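Local coordinates for protein L-lysine 6-monooxygenase involved in desferrioxamine biosynthesis (Erwinia amylovora CFBP1430, PDB 5O8P) that probably catalyses the FAD- and NADPH-dependent N-hydroxylation of cadaverine in the biosynthesis of the siderophore desferrioxamine, at residues Ile8-Gly13 and Glu31-Val36; Glu124-Asp129 and Glu351-Arg356; Trp248-His253 and Val367-Ser372. One frame throughout, in Å; residues are numbered along the deposited sequence.

Contact 1. Residues Ile8-Gly13 and Glu31-Val36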
loop_
_atom_site.group_PDB
_atom_site.type_symbol
_atom_site.label_atom_id
_atom_site.label_comp_id
_atom_site.label_asym_id
_atom_site.label_seq_id
_atom_site.Cartn_x
_atom_site.Cartn_y
_atom_site.Cartn_z
ATOM N N ILE B 8 -34.171 -12.899 41.200
ATOM C CA ILE B 8 -34.029 -11.574 40.583
ATOM C C ILE B 8 -32.623 -11.394 39.989
ATOM O O ILE B 8 -31.639 -11.700 40.628
ATOM C CB ILE B 8 -34.381 -10.421 41.559
ATOM C CG1 ILE B 8 -34.642 -9.129 40.772
ATOM C CG2 ILE B 8 -33.292 -10.169 42.617
ATOM C CD1 ILE B 8 -35.273 -8.015 41.585
ATOM N N TYR B 9 -32.541 -10.913 38.756
ATOM C CA TYR B 9 -31.249 -10.743 38.071
ATOM C C TYR B 9 -30.692 -9.349 38.356
ATOM O O TYR B 9 -31.453 -8.388 38.606
ATOM C CB TYR B 9 -31.398 -10.986 36.564
ATOM C CG TYR B 9 -31.548 -12.444 36.195
ATOM C CD1 TYR B 9 -30.424 -13.256 36.010
ATOM C CD2 TYR B 9 -32.818 -13.024 36.034
ATOM C CE1 TYR B 9 -30.554 -14.593 35.669
ATOM C CE2 TYR B 9 -32.956 -14.364 35.697
ATOM C CZ TYR B 9 -31.824 -15.143 35.521
ATOM O OH TYR B 9 -31.944 -16.465 35.170
ATOM N N ASP B 10 -29.363 -9.226 38.308
ATOM C CA ASP B 10 -28.699 -7.918 38.488
ATOM C C ASP B 10 -28.982 -7.042 37.285
ATOM O O ASP B 10 -29.217 -5.831 37.420
ATOM C CB ASP B 10 -27.191 -8.069 38.705
ATOM C CG ASP B 10 -26.847 -8.646 40.076
ATOM O OD1 ASP B 10 -27.335 -8.115 41.106
ATOM O OD2 ASP B 10 -26.075 -9.636 40.127
ATOM N N PHE B 11 -28.930 -7.669 36.111
ATOM C CA PHE B 11 -29.416 -7.066 34.885
ATOM C C PHE B 11 -29.901 -8.129 33.905
ATOM O O PHE B 11 -29.451 -9.285 33.953
ATOM C CB PHE B 11 -28.320 -6.210 34.238
ATOM C CG PHE B 11 -27.247 -7.008 33.554
ATOM C CD1 PHE B 11 -26.198 -7.542 34.275
ATOM C CD2 PHE B 11 -27.298 -7.230 32.186
ATOM C CE1 PHE B 11 -25.199 -8.280 33.642
ATOM C CE2 PHE B 11 -26.317 -7.975 31.550
ATOM C CZ PHE B 11 -25.257 -8.497 32.274
ATOM N N ILE B 12 -30.809 -7.726 33.016
ATOM C CA ILE B 12 -31.209 -8.548 31.872
ATOM C C ILE B 12 -30.905 -7.773 30.605
ATOM O O ILE B 12 -31.313 -6.618 30.477
ATOM C CB ILE B 12 -32.723 -8.871 31.871
ATOM C CG1 ILE B 12 -33.089 -9.773 33.031
ATOM C CG2 ILE B 12 -33.133 -9.577 30.580
ATOM C CD1 ILE B 12 -34.578 -9.775 33.301
ATOM N N GLY B 13 -30.209 -8.416 29.675
ATOM C CA GLY B 13 -29.989 -7.849 28.350
ATOM C C GLY B 13 -31.072 -8.377 27.441
ATOM O O GLY B 13 -31.311 -9.585 27.400
ATOM N N GLU B 31 -17.280 -11.588 39.209
ATOM C CA GLU B 31 -17.768 -12.116 40.488
ATOM C C GLU B 31 -18.962 -11.311 40.993
ATOM O O GLU B 31 -18.944 -10.087 40.961
ATOM C CB GLU B 31 -16.652 -12.097 41.548
ATOM C CG GLU B 31 -15.511 -13.088 41.270
ATOM C CD GLU B 31 -15.791 -14.520 41.749
ATOM O OE1 GLU B 31 -16.965 -14.871 42.021
ATOM O OE2 GLU B 31 -14.824 -15.311 41.853
ATOM N N GLY B 32 -19.978 -12.014 41.477
ATOM C CA GLY B 32 -21.184 -11.385 42.028
ATOM C C GLY B 32 -22.006 -10.607 41.010
ATOM O O GLY B 32 -22.603 -9.578 41.343
ATOM N N LEU B 33 -22.019 -11.085 39.772
ATOM C CA LEU B 33 -22.843 -10.505 38.735
ATOM C C LEU B 33 -23.660 -11.614 38.116
ATOM O O LEU B 33 -23.110 -12.490 37.465
ATOM C CB LEU B 33 -21.968 -9.830 37.678
ATOM C CG LEU B 33 -22.713 -9.031 36.623
ATOM C CD1 LEU B 33 -23.592 -7.947 37.231
ATOM C CD2 LEU B 33 -21.689 -8.413 35.685
ATOM N N ASN B 34 -24.964 -11.588 38.358
ATOM C CA ASN B 34 -25.904 -12.539 37.767
ATOM C C ASN B 34 -26.703 -11.800 36.718
ATOM O O ASN B 34 -27.573 -10.976 37.033
ATOM C CB ASN B 34 -26.804 -13.145 38.841
ATOM C CG ASN B 34 -26.031 -14.006 39.815
ATOM O OD1 ASN B 34 -26.420 -14.148 40.968
ATOM N ND2 ASN B 34 -24.920 -14.575 39.361
ATOM N N GLY B 35 -26.347 -12.073 35.461
ATOM C CA GLY B 35 -26.973 -11.451 34.308
ATOM C C GLY B 35 -27.417 -12.504 33.311
ATOM O O GLY B 35 -26.883 -13.606 33.268
ATOM N N VAL B 36 -28.422 -12.159 32.530
ATOM C CA VAL B 36 -28.934 -13.055 31.524
ATOM C C VAL B 36 -29.352 -12.244 30.297
ATOM O O VAL B 36 -29.724 -11.066 30.409
ATOM C CB VAL B 36 -30.097 -13.899 32.094
ATOM C CG1 VAL B 36 -31.354 -13.068 32.271
ATOM C CG2 VAL B 36 -30.379 -15.119 31.241
#

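Contact 2. Residues Glu124-Asp129 and Glu351-Arg356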
loop_
_atom_site.group_PDB
_atom_site.type_symbol
_atom_site.label_atom_id
_atom_site.label_comp_id
_atom_site.label_asym_id
_atom_site.label_seq_id
_atom_site.Cartn_x
_atom_site.Cartn_y
_atom_site.Cartn_z
ATOM N N GLU B 124 -42.104 -9.630 25.134
ATOM C CA GLU B 124 -43.389 -9.082 24.665
ATOM C C GLU B 124 -43.840 -7.845 25.425
ATOM O O GLU B 124 -44.481 -6.969 24.845
ATOM C CB GLU B 124 -44.502 -10.149 24.683
ATOM C CG GLU B 124 -44.122 -11.406 23.909
ATOM C CD GLU B 124 -45.085 -11.851 22.821
ATOM O OE1 GLU B 124 -46.300 -11.565 22.944
ATOM O OE2 GLU B 124 -44.613 -12.526 21.871
ATOM N N TYR B 125 -43.528 -7.774 26.715
ATOM C CA TYR B 125 -43.911 -6.637 27.549
ATOM C C TYR B 125 -42.919 -6.477 28.703
ATOM O O TYR B 125 -42.377 -7.461 29.213
ATOM C CB TYR B 125 -45.333 -6.852 28.076
ATOM C CG TYR B 125 -45.988 -5.640 28.724
ATOM C CD1 TYR B 125 -46.371 -4.524 27.959
ATOM C CD2 TYR B 125 -46.268 -5.626 30.110
ATOM C CE1 TYR B 125 -46.998 -3.428 28.552
ATOM C CE2 TYR B 125 -46.885 -4.536 30.715
ATOM C CZ TYR B 125 -47.251 -3.440 29.938
ATOM O OH TYR B 125 -47.863 -2.364 30.543
ATOM N N VAL B 126 -42.670 -5.231 29.087
ATOM C CA VAL B 126 -41.843 -4.911 30.244
ATOM C C VAL B 126 -42.601 -3.908 31.095
ATOM O O VAL B 126 -43.275 -3.037 30.563
ATOM C CB VAL B 126 -40.480 -4.304 29.834
ATOM C CG1 VAL B 126 -39.632 -4.023 31.059
ATOM C CG2 VAL B 126 -39.733 -5.232 28.887
ATOM N N SER B 127 -42.482 -4.031 32.409
ATOM C CA SER B 127 -43.163 -3.135 33.337
ATOM C C SER B 127 -42.357 -2.992 34.620
ATOM O O SER B 127 -41.511 -3.845 34.919
ATOM C CB SER B 127 -44.567 -3.665 33.639
ATOM O OG SER B 127 -44.513 -5.031 34.022
ATOM N N TYR B 128 -42.607 -1.901 35.349
ATOM C CA TYR B 128 -41.950 -1.643 36.629
ATOM C C TYR B 128 -42.873 -2.010 37.765
ATOM O O TYR B 128 -43.953 -1.442 37.903
ATOM C CB TYR B 128 -41.535 -0.174 36.775
ATOM C CG TYR B 128 -40.699 0.096 38.020
ATOM C CD1 TYR B 128 -39.412 -0.436 38.144
ATOM C CD2 TYR B 128 -41.199 0.849 39.085
ATOM C CE1 TYR B 128 -38.636 -0.218 39.265
ATOM C CE2 TYR B 128 -40.429 1.078 40.223
ATOM C CZ TYR B 128 -39.144 0.540 40.306
ATOM O OH TYR B 128 -38.374 0.766 41.426
ATOM N N ASP B 129 -42.426 -2.952 38.584
ATOM C CA ASP B 129 -43.168 -3.398 39.757
ATOM C C ASP B 129 -42.886 -2.470 40.935
ATOM O O ASP B 129 -41.794 -2.509 41.496
ATOM C CB ASP B 129 -42.750 -4.830 40.081
ATOM C CG ASP B 129 -43.709 -5.520 41.008
ATOM O OD1 ASP B 129 -43.994 -4.968 42.118
ATOM O OD2 ASP B 129 -44.151 -6.627 40.599
ATOM N N GLU B 351 -43.490 0.329 25.553
ATOM C CA GLU B 351 -44.782 0.936 25.963
ATOM C C GLU B 351 -45.065 0.809 27.459
ATOM O O GLU B 351 -45.543 1.750 28.086
ATOM C CB GLU B 351 -45.973 0.308 25.214
ATOM C CG GLU B 351 -46.285 0.907 23.843
ATOM C CD GLU B 351 -47.743 0.683 23.395
ATOM O OE1 GLU B 351 -48.627 0.490 24.262
ATOM O OE2 GLU B 351 -48.017 0.715 22.173
ATOM N N GLY B 352 -44.768 -0.357 28.027
ATOM C CA GLY B 352 -45.014 -0.607 29.442
ATOM C C GLY B 352 -44.157 0.157 30.447
ATOM O O GLY B 352 -44.466 0.161 31.643
ATOM N N ILE B 353 -43.082 0.796 29.985
ATOM C CA ILE B 353 -42.252 1.625 30.859
ATOM C C ILE B 353 -42.076 3.043 30.310
ATOM O O ILE B 353 -41.079 3.694 30.587
ATOM C CB ILE B 353 -40.891 0.936 31.161
ATOM C CG1 ILE B 353 -40.088 0.652 29.887
ATOM C CG2 ILE B 353 -41.119 -0.365 31.910
ATOM C CD1 ILE B 353 -38.668 0.186 30.160
ATOM N N GLN B 354 -43.079 3.541 29.588
ATOM C CA GLN B 354 -43.032 4.897 29.013
ATOM C C GLN B 354 -42.866 5.964 30.091
ATOM O O GLN B 354 -41.990 6.811 29.991
ATOM C CB GLN B 354 -44.263 5.211 28.159
ATOM C CG GLN B 354 -44.056 4.873 26.687
ATOM C CD GLN B 354 -45.309 4.962 25.843
ATOM O OE1 GLN B 354 -46.422 5.215 26.329
ATOM N NE2 GLN B 354 -45.131 4.749 24.547
ATOM N N GLN B 355 -43.691 5.904 31.128
ATOM C CA GLN B 355 -43.615 6.865 32.223
ATOM C C GLN B 355 -42.247 6.855 32.969
ATOM O O GLN B 355 -41.859 7.880 33.525
ATOM C CB GLN B 355 -44.852 6.743 33.174
ATOM C CG GLN B 355 -44.825 5.700 34.312
ATOM C CD GLN B 355 -44.975 4.230 33.875
ATOM O OE1 GLN B 355 -45.319 3.929 32.723
ATOM N NE2 GLN B 355 -44.664 3.316 34.792
ATOM N N ARG B 356 -41.510 5.746 32.928
ATOM C CA ARG B 356 -40.195 5.613 33.598
ATOM C C ARG B 356 -38.991 6.088 32.762
ATOM O O ARG B 356 -37.854 6.105 33.265
ATOM C CB ARG B 356 -39.895 4.150 33.953
ATOM C CG ARG B 356 -40.979 3.325 34.596
ATOM C CD ARG B 356 -40.883 3.231 36.101
ATOM N NE ARG B 356 -39.527 3.040 36.643
ATOM C CZ ARG B 356 -39.178 3.386 37.886
ATOM N NH1 ARG B 356 -40.052 3.922 38.742
ATOM N NH2 ARG B 356 -37.935 3.203 38.291
#

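Contact 3. Residues Trp248-His253 and Val367-Ser372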
loop_
_atom_site.group_PDB
_atom_site.type_symbol
_atom_site.label_atom_id
_atom_site.label_comp_id
_atom_site.label_asym_id
_atom_site.label_seq_id
_atom_site.Cartn_x
_atom_site.Cartn_y
_atom_site.Cartn_z
ATOM N N TRP B 248 -13.977 12.736 22.837
ATOM C CA TRP B 248 -14.886 13.293 21.849
ATOM C C TRP B 248 -16.353 13.069 22.238
ATOM O O TRP B 248 -17.194 13.961 22.039
ATOM C CB TRP B 248 -14.632 12.724 20.448
ATOM C CG TRP B 248 -15.404 13.481 19.444
ATOM C CD1 TRP B 248 -15.075 14.684 18.889
ATOM C CD2 TRP B 248 -16.694 13.152 18.947
ATOM N NE1 TRP B 248 -16.074 15.119 18.058
ATOM C CE2 TRP B 248 -17.080 14.190 18.068
ATOM C CE3 TRP B 248 -17.565 12.077 19.154
ATOM C CZ2 TRP B 248 -18.287 14.172 17.379
ATOM C CZ3 TRP B 248 -18.772 12.060 18.466
ATOM C CH2 TRP B 248 -19.119 13.101 17.587
ATOM N N ILE B 249 -16.659 11.893 22.788
ATOM C CA ILE B 249 -18.039 11.566 23.132
ATOM C C ILE B 249 -18.525 12.490 24.245
ATOM O O ILE B 249 -19.644 12.998 24.173
ATOM C CB ILE B 249 -18.218 10.083 23.485
ATOM C CG1 ILE B 249 -17.887 9.214 22.276
ATOM C CG2 ILE B 249 -19.662 9.797 23.873
ATOM C CD1 ILE B 249 -17.550 7.778 22.631
ATOM N N ASP B 250 -17.670 12.739 25.239
ATOM C CA ASP B 250 -17.981 13.704 26.305
ATOM C C ASP B 250 -18.264 15.069 25.703
ATOM O O ASP B 250 -19.225 15.737 26.079
ATOM C CB ASP B 250 -16.827 13.834 27.311
ATOM C CG ASP B 250 -16.496 12.525 28.024
ATOM O OD1 ASP B 250 -17.398 11.676 28.199
ATOM O OD2 ASP B 250 -15.327 12.343 28.426
ATOM N N TYR B 251 -17.411 15.472 24.766
ATOM C CA TYR B 251 -17.549 16.760 24.081
ATOM C C TYR B 251 -18.881 16.823 23.349
ATOM O O TYR B 251 -19.647 17.770 23.554
ATOM C CB TYR B 251 -16.361 16.996 23.125
ATOM C CG TYR B 251 -16.584 18.030 22.044
ATOM C CD1 TYR B 251 -16.542 19.385 22.346
ATOM C CD2 TYR B 251 -16.822 17.652 20.715
ATOM C CE1 TYR B 251 -16.745 20.345 21.365
ATOM C CE2 TYR B 251 -17.031 18.603 19.725
ATOM C CZ TYR B 251 -17.000 19.949 20.059
ATOM O OH TYR B 251 -17.193 20.914 19.097
ATOM N N PHE B 252 -19.167 15.794 22.548
ATOM C CA PHE B 252 -20.393 15.738 21.754
ATOM C C PHE B 252 -21.669 15.797 22.595
ATOM O O PHE B 252 -22.658 16.415 22.184
ATOM C CB PHE B 252 -20.406 14.479 20.877
ATOM C CG PHE B 252 -21.553 14.439 19.901
ATOM C CD1 PHE B 252 -21.470 15.053 18.657
ATOM C CD2 PHE B 252 -22.759 13.858 20.276
ATOM C CE1 PHE B 252 -22.555 15.042 17.802
ATOM C CE2 PHE B 252 -23.848 13.853 19.422
ATOM C CZ PHE B 252 -23.749 14.452 18.187
ATOM N N HIS B 253 -21.630 15.172 23.771
ATOM C CA HIS B 253 -22.826 14.956 24.579
ATOM C C HIS B 253 -23.163 16.226 25.362
ATOM O O HIS B 253 -24.257 16.314 25.898
ATOM C CB HIS B 253 -22.608 13.755 25.536
ATOM C CG HIS B 253 -23.831 13.337 26.289
ATOM N ND1 HIS B 253 -24.201 13.908 27.488
ATOM C CD2 HIS B 253 -24.763 12.396 26.018
ATOM C CE1 HIS B 253 -25.309 13.339 27.923
ATOM N NE2 HIS B 253 -25.670 12.416 27.049
ATOM N N VAL B 367 -31.037 10.256 26.289
ATOM C CA VAL B 367 -30.029 9.347 26.836
ATOM C C VAL B 367 -29.003 10.127 27.661
ATOM O O VAL B 367 -28.543 11.182 27.231
ATOM C CB VAL B 367 -29.280 8.552 25.737
ATOM C CG1 VAL B 367 -28.450 7.434 26.366
ATOM C CG2 VAL B 367 -30.243 7.988 24.710
ATOM N N GLN B 368 -28.643 9.595 28.829
ATOM C CA GLN B 368 -27.645 10.220 29.707
ATOM C C GLN B 368 -26.261 9.734 29.284
ATOM O O GLN B 368 -26.144 8.829 28.444
ATOM C CB GLN B 368 -27.887 9.857 31.171
ATOM C CG GLN B 368 -29.316 10.008 31.658
ATOM C CD GLN B 368 -29.825 11.420 31.595
ATOM O OE1 GLN B 368 -29.525 12.221 32.481
ATOM N NE2 GLN B 368 -30.643 11.727 30.573
ATOM N N ARG B 369 -25.214 10.318 29.874
ATOM C CA ARG B 369 -23.844 10.025 29.426
ATOM C C ARG B 369 -23.458 8.587 29.717
ATOM O O ARG B 369 -22.660 8.025 28.975
ATOM C CB ARG B 369 -22.824 11.016 29.993
ATOM C CG ARG B 369 -21.357 10.762 29.609
ATOM C CD ARG B 369 -21.110 10.988 28.134
ATOM N NE ARG B 369 -19.779 10.564 27.692
ATOM C CZ ARG B 369 -19.413 9.313 27.393
ATOM N NH1 ARG B 369 -20.262 8.292 27.500
ATOM N NH2 ARG B 369 -18.172 9.080 26.975
ATOM N N ASN B 370 -24.040 7.991 30.764
ATOM C CA ASN B 370 -23.823 6.564 31.064
ATOM C C ASN B 370 -24.725 5.597 30.271
ATOM O O ASN B 370 -24.829 4.429 30.634
ATOM C CB ASN B 370 -23.950 6.292 32.582
ATOM C CG ASN B 370 -25.355 6.515 33.122
ATOM O OD1 ASN B 370 -26.214 7.075 32.454
ATOM N ND2 ASN B 370 -25.583 6.088 34.354
ATOM N N TYR B 371 -25.361 6.082 29.200
ATOM C CA TYR B 371 -26.198 5.278 28.296
ATOM C C TYR B 371 -27.554 4.865 28.908
ATOM O O TYR B 371 -28.256 4.015 28.344
ATOM C CB TYR B 371 -25.414 4.071 27.726
ATOM C CG TYR B 371 -24.117 4.498 27.068
ATOM C CD1 TYR B 371 -24.104 4.897 25.736
ATOM C CD2 TYR B 371 -22.918 4.548 27.782
ATOM C CE1 TYR B 371 -22.941 5.322 25.113
ATOM C CE2 TYR B 371 -21.736 4.974 27.181
ATOM C CZ TYR B 371 -21.741 5.375 25.846
ATOM O OH TYR B 371 -20.562 5.804 25.245
ATOM N N SER B 372 -27.940 5.515 30.012
ATOM C CA SER B 372 -29.187 5.227 30.695
ATOM C C SER B 372 -30.323 6.105 30.157
ATOM O O SER B 372 -30.086 7.250 29.774
ATOM C CB SER B 372 -29.018 5.414 32.209
ATOM O OG SER B 372 -29.081 6.777 32.590
#

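Contact 1. Residues Ile8-Gly13 and Glu31-Val36
V36 sets its CG1 methyl squarely over the ring of Y9, 3.7 Å from the ring centroid and 5° off the normal, a CH-pi contact between two neighbouring parallel strands of a beta-alpha-beta unit. Strand 8-14, helix 18-27 and strand 35-38 make up this unit, the Rossmann-type opening of an FAD-binding fold. CG1 of V36 stands between its own backbone N and carbonyl carbon (chi1 73°), and from there it also meets CG1 of I12, whose side chain lies beside it and points the same way. W150 of strand 147-152 packs against both Y9 and I12. F11 works on the other face of the sheet. G35 CA sits above its ring, 4.0 Å from the centroid and displaced toward the rim, while the isobutyl end of L33 reaches the ring edge, crossing F11 at about a right angle. I410 of helix 399-410 touches F11 and L33 from beyond the two segments. Toward the polar side, the backbones are joined by G13 N to V36 O at 2.8 Å and by a weak bond from V36 N to F11 O; the CA atoms of I12 and G35 add CA-H...O contacts. At the N-terminal end of the pairing, D10 and N34 are joined by two hydrogen bonds. D10 N donates to N34 O at 2.8 Å, and in return N34 N points almost straight, at 177°, to the anti lone pair of D10 OD2, 2.9 Å away.

Contact 2. Residues Glu124-Asp129 and Glu351-Arg356
The ring of Y128 and the guanidinium of R356 lie flat on one another, their planes 11° apart, with R356 CZ 3.4 Å from the ring centroid in a cation-pi stack. NH1 lies above the CD2-CE2 side of the ring, 3.2 Å from Y128 CE2, whereas NH2 reaches over toward CE1 and CZ. CG of Y128 is anti to its backbone N (chi1 -173°), and the arginine chain bends at chi2 and chi3 before its end spreads over the ring. Y135 of strand 134-141 meets the Y128 ring at a steep angle and its hydroxyl takes a hydrogen bond from R356 NE, so the neighbouring strand helps to set the rotation of the guanidinium. This strand pairs antiparallel with strand 121-129, and the contact fastens the loop that follows strand 342-343 onto the resulting beta hairpin. Toward the start of segment 124-129, E124 and Y125 both face R138 in a classic beta bulge. G352 CA approaches the Y125 ring obliquely, 3.6 Å from Y125 CZ, and comes closer still to V126 O, at 3.2 Å in a CA-H...O contact. Beside the glycine, I353 puts CG2 against CG1 of V126, 4.0 Å away, and against S127 CA.

Contact 3. Residues Trp248-His253 and Val367-Ser372
Helix 246-253 meets a type I beta turn, Q368 to Y371, through the side chains of D250 and H253 on the helix and R369 on the turn. OD1 of D250 alone takes both donors across the segments: R369 NE at 2.7 Å, held in a salt bridge, and NH2 through a weaker bond. NE meets OD1 nearly along the C-O axis, with OD1 22° out of the guanidinium plane; the carboxylate and guanidinium planes are 45° apart. CG of R369 is anti to its backbone N (chi1 178°), and the bend at chi2 sets CD beside CG of H253, 4.0 Å away, as the chain runs past the histidine ring to D250. I249 CG2 lies centrally over one face of the guanidinium, 3.5 Å from R369 NH2. The backbone and CB of R369 lean on the ring of H253, where CB makes a CH-pi contact 4.2 Å from the centroid. At the ring's edge, H253 NE2 donates to V367 O at 3.1 Å, the oxygen lying close to the ring plane. H389 of helix 386-389 meets H253 edge-to-face and stacks on Y371, so it touches both the helix and the turn. The bond from NE2 to a carbonyl oxygen is consistent with a proton on that nitrogen; the arginine nearby would probably disfavour a second one on ND1, while the carboxylate of D250 should offset much of the guanidinium's positive charge.

The three contacts form no continuous patch: contacts 1 and 2 have centres about 19 Å apart, and the centre of each lies about 24 Å from that of contact 3. Contacts 1 and 2 reach the same mixed sheet, one through parallel strands 8-14 and 35-38, the other through strand 121-129. Contact 1 closes before either of the others opens, whereas contacts 2 and 3 alternate along the chain. Segments 351-356 and 367-372 belong to one long loop between strands 342-343 and 379-381. That loop therefore fastens to the hairpin strand 121-129 at one place and to helix 246-253 at another, tying distant parts of the sequence together around the FAD-binding part of the fold.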